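PDB 2YIK: endoglucanase from Clostridium thermocellum, which probably hydrolyses beta-1,4-glucosidic linkages in cellulose, as a glycoside hydrolase of family 9. Local coordinates for residues A[307-312]-A[351-356]; A[331-336]-A[341-346]; A[211-216]-A[264-269]; A[124-129]-A[271-276]. All blocks are in the same frame, centred on the assembly; numbering follows the deposited sequence.

In the fold
Contacts 1 and 2 lie on one flank of the catalytic domain, their centres about 26 and 27 Å from that of the chain. Contact 2 is nested inside the loop that contact 1 closes, and they join where Q355 NE2 meets D345 O at 3.1 Å. Contact 2 is buried and pairs apolar packing with a calcium ion, whereas contact 1, partly buried, relies on a water bridge. Contacts 3 and 4 share the loop between helices 238-257 and 279-293, and their centres are about 11 Å apart. Contact 3 is a salt-bridge network at the surface; contact 4, closer to the core, joins a proline to a tyrosine face near the predicted active site.

Contact 1 of 4, residues A[307-312]-A[351-356]; sequences DYYAPP and SNKNQW
K353 NZ is gripped by a water, by S351 OG and by the hydroxyl of Y347, and through the water it reaches the backbone N of Y308, in the type I turn D307-A310. Water 1 accepts from K353 NZ at 2.8 Å and from Y308 N at 3.1 Å, so it bridges two donors across the contact. The lysine also donates to S351 OG at 2.9 Å, back within its own loop. The extended part of its chain lays CE beside both tyrosines, and the bend at chi4 (55°) then turns NZ toward S351 OG and the water. Y309 OH lies 3.4 Å from K353 CE, the two side chains meeting from opposite directions with the methylene set obliquely to the ring. K353 CE is also 4.2 Å from Y308 CB, while the Y308 ring leads on to D360, whose backbone N donates to the tyrosine hydroxyl. The other hydroxyl, that of Y309, is bonded to E357. D307 OD1 accepts from Y309 N at 3.1 Å, from above the carboxylate plane, closing an Asx turn. The contact ties the loop after helix 296-305 to the one between helices 342-350, which carries Y347, and 363-373. The lysine is thus held by neutral oxygens, with D307 OD1 6.4 Å from K353 NZ; any attraction between these opposite charges probably acts only at a distance.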
# COMPACT_ATOMS: atom_id res chain seq x y z
N ASP A 307 -15.77 -13.04 -1.29
CA ASP A 307 -16.93 -12.60 -2.07
C ASP A 307 -16.52 -12.70 -3.54
O ASP A 307 -15.89 -11.80 -4.09
CB ASP A 307 -17.29 -11.15 -1.70
CG ASP A 307 -18.55 -10.64 -2.41
OD1 ASP A 307 -19.08 -11.36 -3.29
OD2 ASP A 307 -19.00 -9.52 -2.08
N TYR A 308 -16.88 -13.81 -4.17
CA TYR A 308 -16.55 -14.08 -5.57
C TYR A 308 -17.13 -13.02 -6.50
O TYR A 308 -16.63 -12.82 -7.61
CB TYR A 308 -17.10 -15.46 -5.96
CG TYR A 308 -16.74 -15.96 -7.34
CD1 TYR A 308 -15.47 -16.47 -7.61
CD2 TYR A 308 -17.68 -15.96 -8.36
CE1 TYR A 308 -15.16 -16.98 -8.87
CE2 TYR A 308 -17.38 -16.46 -9.62
CZ TYR A 308 -16.12 -16.97 -9.87
OH TYR A 308 -15.82 -17.50 -11.10
N TYR A 309 -18.18 -12.34 -6.05
CA TYR A 309 -18.85 -11.33 -6.85
C TYR A 309 -18.25 -9.93 -6.74
O TYR A 309 -18.58 -9.05 -7.54
CB TYR A 309 -20.34 -11.28 -6.47
CG TYR A 309 -20.99 -12.64 -6.52
CD1 TYR A 309 -20.93 -13.42 -7.67
CD2 TYR A 309 -21.59 -13.19 -5.38
CE1 TYR A 309 -21.45 -14.73 -7.70
CE2 TYR A 309 -22.11 -14.50 -5.39
CZ TYR A 309 -22.04 -15.26 -6.56
OH TYR A 309 -22.52 -16.56 -6.57
N ALA A 310 -17.35 -9.73 -5.79
CA ALA A 310 -16.75 -8.41 -5.56
C ALA A 310 -15.64 -7.91 -6.49
O ALA A 310 -15.66 -6.76 -6.91
CB ALA A 310 -16.28 -8.31 -4.11
N PRO A 311 -14.66 -8.77 -6.84
CA PRO A 311 -13.59 -8.28 -7.71
C PRO A 311 -13.89 -7.34 -8.88
O PRO A 311 -13.27 -6.29 -9.00
CB PRO A 311 -12.91 -9.56 -8.17
CG PRO A 311 -13.05 -10.46 -6.98
CD PRO A 311 -14.50 -10.21 -6.57
N PRO A 312 -14.87 -7.69 -9.73
CA PRO A 312 -15.21 -6.85 -10.89
C PRO A 312 -15.80 -5.47 -10.64
O PRO A 312 -15.78 -4.60 -11.51
CB PRO A 312 -16.18 -7.72 -11.69
CG PRO A 312 -16.06 -9.09 -11.10
CD PRO A 312 -15.77 -8.86 -9.65
N SER A 351 -18.76 -21.13 1.00
CA SER A 351 -19.55 -19.90 0.85
C SER A 351 -20.97 -20.24 0.45
O SER A 351 -21.69 -19.41 -0.11
CB SER A 351 -18.91 -19.02 -0.23
OG SER A 351 -18.88 -19.70 -1.48
N ASN A 352 -21.37 -21.47 0.78
CA ASN A 352 -22.66 -22.07 0.45
C ASN A 352 -23.33 -21.68 -0.87
O ASN A 352 -24.38 -21.04 -0.92
CB ASN A 352 -23.66 -22.00 1.62
CG ASN A 352 -23.89 -20.60 2.11
OD1 ASN A 352 -24.50 -19.78 1.42
ND2 ASN A 352 -23.43 -20.32 3.33
N LYS A 353 -22.66 -22.13 -1.93
CA LYS A 353 -23.08 -21.97 -3.30
C LYS A 353 -23.38 -23.41 -3.71
O LYS A 353 -22.89 -24.35 -3.07
CB LYS A 353 -21.93 -21.45 -4.17
CG LYS A 353 -21.55 -20.01 -3.94
CD LYS A 353 -20.38 -19.61 -4.82
CE LYS A 353 -20.12 -18.11 -4.74
NZ LYS A 353 -19.92 -17.67 -3.34
N ASN A 354 -24.19 -23.60 -4.75
CA ASN A 354 -24.50 -24.94 -5.22
C ASN A 354 -23.23 -25.49 -5.87
O ASN A 354 -22.45 -24.74 -6.43
CB ASN A 354 -25.64 -24.88 -6.24
CG ASN A 354 -26.94 -24.37 -5.64
OD1 ASN A 354 -27.64 -23.57 -6.25
ND2 ASN A 354 -27.27 -24.84 -4.45
N GLN A 355 -23.02 -26.81 -5.78
CA GLN A 355 -21.83 -27.42 -6.35
C GLN A 355 -21.74 -27.24 -7.86
O GLN A 355 -20.66 -27.33 -8.44
CB GLN A 355 -21.78 -28.91 -6.01
CG GLN A 355 -21.28 -29.19 -4.60
CD GLN A 355 -19.81 -28.83 -4.43
OE1 GLN A 355 -18.94 -29.39 -5.10
NE2 GLN A 355 -19.53 -27.89 -3.53
N TRP A 356 -22.88 -26.99 -8.49
CA TRP A 356 -22.89 -26.82 -9.94
C TRP A 356 -22.70 -25.38 -10.38
O TRP A 356 -22.69 -25.10 -11.57
CB TRP A 356 -24.17 -27.40 -10.55
CG TRP A 356 -25.43 -26.81 -10.01
CD1 TRP A 356 -26.12 -25.75 -10.52
CD2 TRP A 356 -26.17 -27.27 -8.87
NE1 TRP A 356 -27.25 -25.52 -9.77
CE2 TRP A 356 -27.30 -26.43 -8.76
CE3 TRP A 356 -25.98 -28.30 -7.94
CZ2 TRP A 356 -28.26 -26.61 -7.74
CZ3 TRP A 356 -26.92 -28.47 -6.94
CH2 TRP A 356 -28.05 -27.63 -6.84
O HOH W 1 -19.48 -14.99 -2.88

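Contact 2 of 4, residues A[331-336]-A[341-346]; sequences EINDLY and QNFEDR. With CA (calcium ion), chain B.
With chi1 at 178°, N333 points its amide away from its backbone N, and E344 folds at chi2 (81°); these torsions swing the amide and the carboxylate toward one calcium ion. The two flat groups stand at right angles. E344 is bidentate, with OE1 and OE2 both 2.7 Å from the calcium, and water 2 lies 2.6 Å from the metal. In the deposited orientation N333 ND2 faces the ion at 2.5 Å; as calcium normally prefers oxygen, the assignment of the two amide ends is doubtful. D337 and the backbone O of S340, both in the short linker between the helices, also bind the ion, so the metal pins the turn to both flanking helices. Beside it, F343 reaches across to the other helix. Its CE2 touches I332 CG2 at 3.7 Å, the two side chains crossing at about a right angle, and its CZ lies 4.0 Å from Y336 CB. F343 CB meanwhile packs against the end of the N333 amide, beside the metal site. The segment axes approach to 10.9 Å at 137° in this alpha-alpha hairpin, where the end of helix 322-336 meets the start of helix 342-350; Y290 of helix 279-293 and L299 and F303 of helix 296-305 enclose F343 further.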
# COMPACT_ATOMS: atom_id res chain seq x y z
N GLU A 331 -3.77 -17.49 -8.28
CA GLU A 331 -2.40 -17.96 -8.42
C GLU A 331 -2.22 -19.21 -7.56
O GLU A 331 -1.50 -20.12 -7.93
CB GLU A 331 -1.40 -16.87 -8.01
CG GLU A 331 -1.44 -15.65 -8.91
CD GLU A 331 -0.48 -14.54 -8.50
OE1 GLU A 331 0.48 -14.79 -7.74
OE2 GLU A 331 -0.69 -13.39 -8.95
N ILE A 332 -2.89 -19.23 -6.41
CA ILE A 332 -2.83 -20.37 -5.51
C ILE A 332 -3.44 -21.59 -6.21
O ILE A 332 -2.90 -22.70 -6.15
CB ILE A 332 -3.60 -20.07 -4.20
CG1 ILE A 332 -2.73 -19.18 -3.30
CG2 ILE A 332 -4.02 -21.36 -3.50
CD1 ILE A 332 -3.47 -18.60 -2.12
N ASN A 333 -4.55 -21.36 -6.89
CA ASN A 333 -5.22 -22.42 -7.61
C ASN A 333 -4.35 -22.95 -8.75
O ASN A 333 -4.30 -24.16 -8.97
CB ASN A 333 -6.55 -21.95 -8.18
CG ASN A 333 -7.23 -23.03 -8.98
OD1 ASN A 333 -7.33 -22.97 -10.21
ND2 ASN A 333 -7.68 -24.06 -8.29
N ASP A 334 -3.70 -22.05 -9.47
CA ASP A 334 -2.84 -22.44 -10.59
C ASP A 334 -1.66 -23.26 -10.10
O ASP A 334 -1.27 -24.24 -10.73
CB ASP A 334 -2.31 -21.20 -11.33
CG ASP A 334 -3.37 -20.52 -12.18
OD1 ASP A 334 -4.42 -21.13 -12.45
OD2 ASP A 334 -3.12 -19.37 -12.61
N LEU A 335 -1.10 -22.84 -8.98
CA LEU A 335 0.06 -23.47 -8.36
C LEU A 335 -0.18 -24.87 -7.79
O LEU A 335 0.61 -25.80 -8.00
CB LEU A 335 0.56 -22.57 -7.23
CG LEU A 335 1.97 -21.99 -7.16
CD1 LEU A 335 2.54 -21.72 -8.54
CD2 LEU A 335 1.90 -20.71 -6.34
N TYR A 336 -1.28 -25.01 -7.06
CA TYR A 336 -1.60 -26.24 -6.36
C TYR A 336 -2.84 -27.04 -6.74
O TYR A 336 -3.00 -28.16 -6.26
CB TYR A 336 -1.68 -25.91 -4.87
CG TYR A 336 -0.43 -25.24 -4.35
CD1 TYR A 336 0.76 -25.95 -4.27
CD2 TYR A 336 -0.43 -23.90 -3.98
CE1 TYR A 336 1.93 -25.35 -3.83
CE2 TYR A 336 0.74 -23.28 -3.53
CZ TYR A 336 1.92 -24.01 -3.45
OH TYR A 336 3.09 -23.43 -2.99
N GLN A 341 -10.94 -29.85 -9.65
CA GLN A 341 -11.93 -28.91 -9.12
C GLN A 341 -11.99 -28.85 -7.59
O GLN A 341 -12.92 -28.27 -7.03
CB GLN A 341 -13.32 -29.25 -9.66
CG GLN A 341 -13.57 -28.87 -11.11
CD GLN A 341 -13.51 -27.37 -11.34
OE1 GLN A 341 -12.55 -26.86 -11.90
NE2 GLN A 341 -14.53 -26.66 -10.89
N ASN A 342 -11.00 -29.44 -6.92
CA ASN A 342 -10.98 -29.45 -5.46
C ASN A 342 -11.14 -28.10 -4.78
O ASN A 342 -12.01 -27.95 -3.93
CB ASN A 342 -9.71 -30.14 -4.94
CG ASN A 342 -9.80 -31.65 -5.04
OD1 ASN A 342 -9.09 -32.27 -5.83
ND2 ASN A 342 -10.69 -32.24 -4.25
N PHE A 343 -10.29 -27.13 -5.14
CA PHE A 343 -10.37 -25.81 -4.52
C PHE A 343 -11.71 -25.13 -4.85
O PHE A 343 -12.33 -24.52 -3.98
CB PHE A 343 -9.21 -24.92 -4.99
CG PHE A 343 -7.87 -25.26 -4.36
CD1 PHE A 343 -7.67 -26.46 -3.68
CD2 PHE A 343 -6.79 -24.39 -4.50
CE1 PHE A 343 -6.42 -26.79 -3.15
CE2 PHE A 343 -5.53 -24.70 -3.97
CZ PHE A 343 -5.35 -25.90 -3.29
N GLU A 344 -12.15 -25.25 -6.10
CA GLU A 344 -13.41 -24.64 -6.50
C GLU A 344 -14.58 -25.22 -5.71
O GLU A 344 -15.44 -24.49 -5.22
CB GLU A 344 -13.67 -24.84 -8.00
CG GLU A 344 -12.75 -24.05 -8.92
CD GLU A 344 -11.41 -24.73 -9.09
OE1 GLU A 344 -11.16 -25.74 -8.39
OE2 GLU A 344 -10.62 -24.25 -9.93
N ASP A 345 -14.62 -26.55 -5.60
CA ASP A 345 -15.70 -27.19 -4.88
C ASP A 345 -15.63 -26.93 -3.38
O ASP A 345 -16.67 -26.85 -2.72
CB ASP A 345 -15.71 -28.69 -5.17
CG ASP A 345 -16.08 -28.99 -6.61
OD1 ASP A 345 -16.66 -28.10 -7.26
OD2 ASP A 345 -15.81 -30.12 -7.08
N ARG A 346 -14.43 -26.78 -2.85
CA ARG A 346 -14.26 -26.48 -1.43
C ARG A 346 -14.78 -25.06 -1.19
O ARG A 346 -15.45 -24.78 -0.19
CB ARG A 346 -12.78 -26.57 -1.01
CG ARG A 346 -12.30 -27.98 -0.66
CD ARG A 346 -10.78 -28.01 -0.44
NE ARG A 346 -10.34 -27.18 0.68
CZ ARG A 346 -9.07 -26.85 0.91
NH1 ARG A 346 -8.11 -27.29 0.11
NH2 ARG A 346 -8.75 -26.09 1.96
CA CA B . -8.72 -26.08 -9.40
O HOH W 2 -8.34 -25.34 -11.90

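Contact 3 of 4, residues A[211-216]-A[264-269]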
# COMPACT_ATOMS: atom_id res chain seq x y z
N LYS A 211 -7.89 -6.31 22.14
CA LYS A 211 -8.94 -7.31 22.02
C LYS A 211 -10.27 -6.74 22.51
O LYS A 211 -11.33 -7.36 22.32
CB LYS A 211 -8.59 -8.55 22.85
CG LYS A 211 -8.84 -8.40 24.35
CD LYS A 211 -8.21 -9.53 25.14
CE LYS A 211 -8.77 -10.89 24.74
NZ LYS A 211 -10.05 -11.20 25.47
N GLU A 212 -10.23 -5.57 23.13
CA GLU A 212 -11.43 -4.95 23.67
C GLU A 212 -12.37 -4.31 22.64
O GLU A 212 -13.52 -4.02 22.95
CB GLU A 212 -11.04 -3.94 24.76
CG GLU A 212 -10.23 -4.63 25.86
CD GLU A 212 -9.97 -3.76 27.08
OE1 GLU A 212 -10.18 -2.53 27.01
OE2 GLU A 212 -9.54 -4.32 28.11
N LYS A 213 -11.88 -4.10 21.42
CA LYS A 213 -12.71 -3.53 20.35
C LYS A 213 -12.14 -4.04 19.02
O LYS A 213 -10.93 -4.07 18.84
CB LYS A 213 -12.69 -2.00 20.41
CG LYS A 213 -13.89 -1.35 19.71
CD LYS A 213 -13.93 0.17 19.96
CE LYS A 213 -15.21 0.80 19.40
NZ LYS A 213 -15.21 2.30 19.52
N PRO A 214 -13.01 -4.44 18.08
CA PRO A 214 -12.55 -4.95 16.78
C PRO A 214 -11.69 -3.99 15.97
O PRO A 214 -11.87 -2.77 16.02
CB PRO A 214 -13.86 -5.28 16.05
CG PRO A 214 -14.82 -5.58 17.18
CD PRO A 214 -14.48 -4.48 18.17
N GLY A 215 -10.75 -4.56 15.23
CA GLY A 215 -9.86 -3.78 14.39
C GLY A 215 -9.41 -4.70 13.28
O GLY A 215 -8.33 -4.55 12.72
N THR A 216 -10.28 -5.66 12.97
CA THR A 216 -10.04 -6.68 11.97
C THR A 216 -9.47 -6.22 10.63
O THR A 216 -8.56 -6.84 10.09
CB THR A 216 -11.32 -7.46 11.70
OG1 THR A 216 -11.99 -7.67 12.95
CG2 THR A 216 -11.01 -8.82 11.07
N GLN A 264 -13.02 2.03 14.04
CA GLN A 264 -13.96 3.14 13.92
C GLN A 264 -13.28 4.50 13.80
O GLN A 264 -12.17 4.70 14.28
CB GLN A 264 -14.92 3.15 15.11
CG GLN A 264 -15.77 1.90 15.22
CD GLN A 264 -16.75 1.76 14.07
OE1 GLN A 264 -17.65 2.60 13.90
NE2 GLN A 264 -16.59 0.72 13.26
N GLY A 265 -13.98 5.44 13.16
CA GLY A 265 -13.45 6.78 12.98
C GLY A 265 -12.97 7.45 14.25
O GLY A 265 -11.89 8.06 14.27
N GLU A 266 -13.75 7.34 15.32
CA GLU A 266 -13.40 7.96 16.61
C GLU A 266 -12.17 7.32 17.24
O GLU A 266 -11.56 7.88 18.15
CB GLU A 266 -14.56 7.82 17.59
CG GLU A 266 -14.97 6.37 17.80
CD GLU A 266 -16.05 6.21 18.86
OE1 GLU A 266 -16.50 7.24 19.41
OE2 GLU A 266 -16.44 5.05 19.14
N ASP A 267 -11.79 6.14 16.77
CA ASP A 267 -10.64 5.46 17.34
C ASP A 267 -9.41 5.67 16.49
O ASP A 267 -8.50 4.83 16.43
CB ASP A 267 -10.93 3.99 17.54
CG ASP A 267 -12.14 3.76 18.44
OD1 ASP A 267 -12.30 4.52 19.42
OD2 ASP A 267 -12.94 2.84 18.17
N GLY A 268 -9.42 6.81 15.80
CA GLY A 268 -8.28 7.20 14.98
C GLY A 268 -8.38 7.68 13.55
O GLY A 268 -7.88 8.81 13.29
N PRO A 269 -9.13 7.06 12.64
CA PRO A 269 -8.95 7.77 11.39
C PRO A 269 -9.93 8.83 10.95
O PRO A 269 -9.63 9.55 9.90
CB PRO A 269 -8.89 6.67 10.40
CG PRO A 269 -9.84 5.61 10.90
CD PRO A 269 -9.85 5.78 12.47
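K213 and D267 reach for each other from opposite directions, and E266 crosses the lysine at about a right angle, so that one ammonium group joins two acidic side chains of the facing loop. The lysine chain is extended throughout, with CG anti to the backbone N (chi1 -158°), and this full stretch carries NZ across the gap between the loops. K213 NZ donates to D267 OD2 at 2.7 Å, using the syn lone pair of that oxygen, the one on the side of OD1. The bond is nevertheless one-sided, since D267 OD1 stays 3.7 Å from K213 NZ. The lysine methylene next to the charge lies alongside the same oxygen, with K213 CE 3.3 Å from D267 OD2. The second salt bridge runs from K213 NZ to E266 OE2 at 3.0 Å. E266 begins from the crowded position between its backbone N and carbonyl carbon (chi1 57°), then extends, and that path brings its carboxylate to the lysine beside D267. Q264 adds a looser contact, its CG 4.4 Å from K213 NZ. With two carboxylates on one ammonium group, the lysine probably offsets mutual repulsion between the acids. The link lies at the surface, and its acidic side is shaped by a short 3-10 turn at 265-266. It joins the loop between strand 206-209 and helix 216-233 to the one between helices 238-257 and 279-293; nearby, T216 OG1 bonds to G261 N, and G268 O accepts from Q183 of strand 177-184.

Contact 4 of 4, residues A[124-129]-A[271-276]; sequences GLPEAY and GYYGSS
P126, in the first turn of helix 124-140, points CG, its own ring tilted, onto the ring of Y273, which a long loop brings over the beginning of that helix. P126 CG sits over the centre of the aromatic ring, 3.5 Å from the Y273 centroid and 9° off the ring normal, a CH-pi contact. CB and CD flank CG over the same face, P126 CB 3.8 Å from Y273 CE1 and P126 CD 3.9 Å from Y273 CG. Y273 holds its CG anti to the carbonyl carbon, beside the backbone N (chi1 -76°), which directs the ring toward the helix. Proline suits this place because the first-turn backbone N has no bond to make within the helix; in segment 124-129, A128 N donates to G124 O and Y129 N to L125 O. Helix 124-140 is one of the many helices of the (alpha/alpha)6 barrel, the fold of family 9 glycoside hydrolases, and Y273 comes from the loop leading to helix 279-293. The tyrosine hydroxyl bonds to D116, the first residue of the Asp-Ala-Gly-Asp sequence that in relatives carries the catalytic base, and W318 meets the Y273 ring edge-to-face; the predicted active-site H451 is about 11 Å away between side chains. One residue before the proline, L125 CD2 rests 3.6 Å from both CB and OG of S275. The branch packs beside the serine while S275 OG bonds to D217 of helix 216-233, and a bound calcium ion lies about 4 Å from the S275 side chain.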
# COMPACT_ATOMS: atom_id res chain seq x y z
N GLY A 124 -3.04 3.62 9.67
CA GLY A 124 -2.83 2.20 9.50
C GLY A 124 -3.37 1.48 8.27
O GLY A 124 -2.66 0.66 7.68
N LEU A 125 -4.61 1.76 7.89
CA LEU A 125 -5.19 1.08 6.74
C LEU A 125 -4.41 1.36 5.46
O LEU A 125 -4.00 0.42 4.78
CB LEU A 125 -6.68 1.43 6.58
CG LEU A 125 -7.51 0.53 5.65
CD1 LEU A 125 -7.15 -0.94 5.88
CD2 LEU A 125 -8.99 0.77 5.91
N PRO A 126 -4.21 2.64 5.10
CA PRO A 126 -3.45 2.84 3.86
C PRO A 126 -1.95 2.53 4.01
O PRO A 126 -1.27 2.21 3.03
CB PRO A 126 -3.72 4.30 3.51
CG PRO A 126 -3.94 4.95 4.86
CD PRO A 126 -4.77 3.91 5.60
N GLU A 127 -1.42 2.62 5.23
CA GLU A 127 0.00 2.32 5.45
C GLU A 127 0.22 0.84 5.08
O GLU A 127 1.15 0.49 4.35
CB GLU A 127 0.38 2.54 6.93
CG GLU A 127 1.87 2.35 7.27
CD GLU A 127 2.71 3.61 7.06
OE1 GLU A 127 2.14 4.72 7.03
OE2 GLU A 127 3.95 3.50 6.95
N ALA A 128 -0.66 -0.03 5.58
CA ALA A 128 -0.57 -1.46 5.29
C ALA A 128 -0.88 -1.73 3.81
O ALA A 128 -0.27 -2.61 3.21
CB ALA A 128 -1.54 -2.24 6.18
N TYR A 129 -1.82 -0.98 3.24
CA TYR A 129 -2.15 -1.17 1.83
C TYR A 129 -0.95 -0.88 0.94
O TYR A 129 -0.68 -1.63 0.00
CB TYR A 129 -3.31 -0.27 1.40
CG TYR A 129 -3.46 -0.18 -0.10
CD1 TYR A 129 -2.76 0.78 -0.84
CD2 TYR A 129 -4.26 -1.09 -0.81
CE1 TYR A 129 -2.83 0.83 -2.23
CE2 TYR A 129 -4.34 -1.05 -2.20
CZ TYR A 129 -3.62 -0.08 -2.91
OH TYR A 129 -3.68 -0.06 -4.28
N GLY A 271 -12.49 11.16 9.68
CA GLY A 271 -13.05 11.09 8.38
C GLY A 271 -12.03 10.94 7.28
O GLY A 271 -12.36 10.97 6.09
N TYR A 272 -10.77 10.75 7.66
CA TYR A 272 -9.68 10.66 6.70
C TYR A 272 -9.62 9.33 5.96
O TYR A 272 -9.38 9.30 4.75
CB TYR A 272 -8.37 10.97 7.42
CG TYR A 272 -8.43 12.29 8.15
CD1 TYR A 272 -8.42 13.49 7.45
CD2 TYR A 272 -8.59 12.34 9.54
CE1 TYR A 272 -8.57 14.72 8.10
CE2 TYR A 272 -8.75 13.56 10.20
CZ TYR A 272 -8.74 14.74 9.47
OH TYR A 272 -8.92 15.95 10.10
N TYR A 273 -9.83 8.24 6.69
CA TYR A 273 -9.82 6.91 6.10
C TYR A 273 -10.95 6.07 6.68
O TYR A 273 -10.74 5.28 7.60
CB TYR A 273 -8.46 6.24 6.32
CG TYR A 273 -7.39 6.78 5.39
CD1 TYR A 273 -7.32 6.36 4.05
CD2 TYR A 273 -6.51 7.77 5.81
CE1 TYR A 273 -6.41 6.93 3.16
CE2 TYR A 273 -5.60 8.35 4.93
CZ TYR A 273 -5.55 7.93 3.61
OH TYR A 273 -4.66 8.52 2.75
N GLY A 274 -12.14 6.28 6.14
CA GLY A 274 -13.32 5.55 6.56
C GLY A 274 -13.33 4.18 5.92
O GLY A 274 -13.43 4.05 4.70
N SER A 275 -13.23 3.14 6.75
CA SER A 275 -13.17 1.76 6.26
C SER A 275 -14.53 1.12 6.03
O SER A 275 -15.37 1.09 6.93
CB SER A 275 -12.37 0.91 7.26
OG SER A 275 -12.25 -0.43 6.82
N SER A 276 -14.74 0.60 4.82
CA SER A 276 -16.01 -0.05 4.48
C SER A 276 -16.16 -1.43 5.12
O SER A 276 -17.20 -1.73 5.69
CB SER A 276 -16.13 -0.20 2.96
OG SER A 276 -16.10 1.07 2.35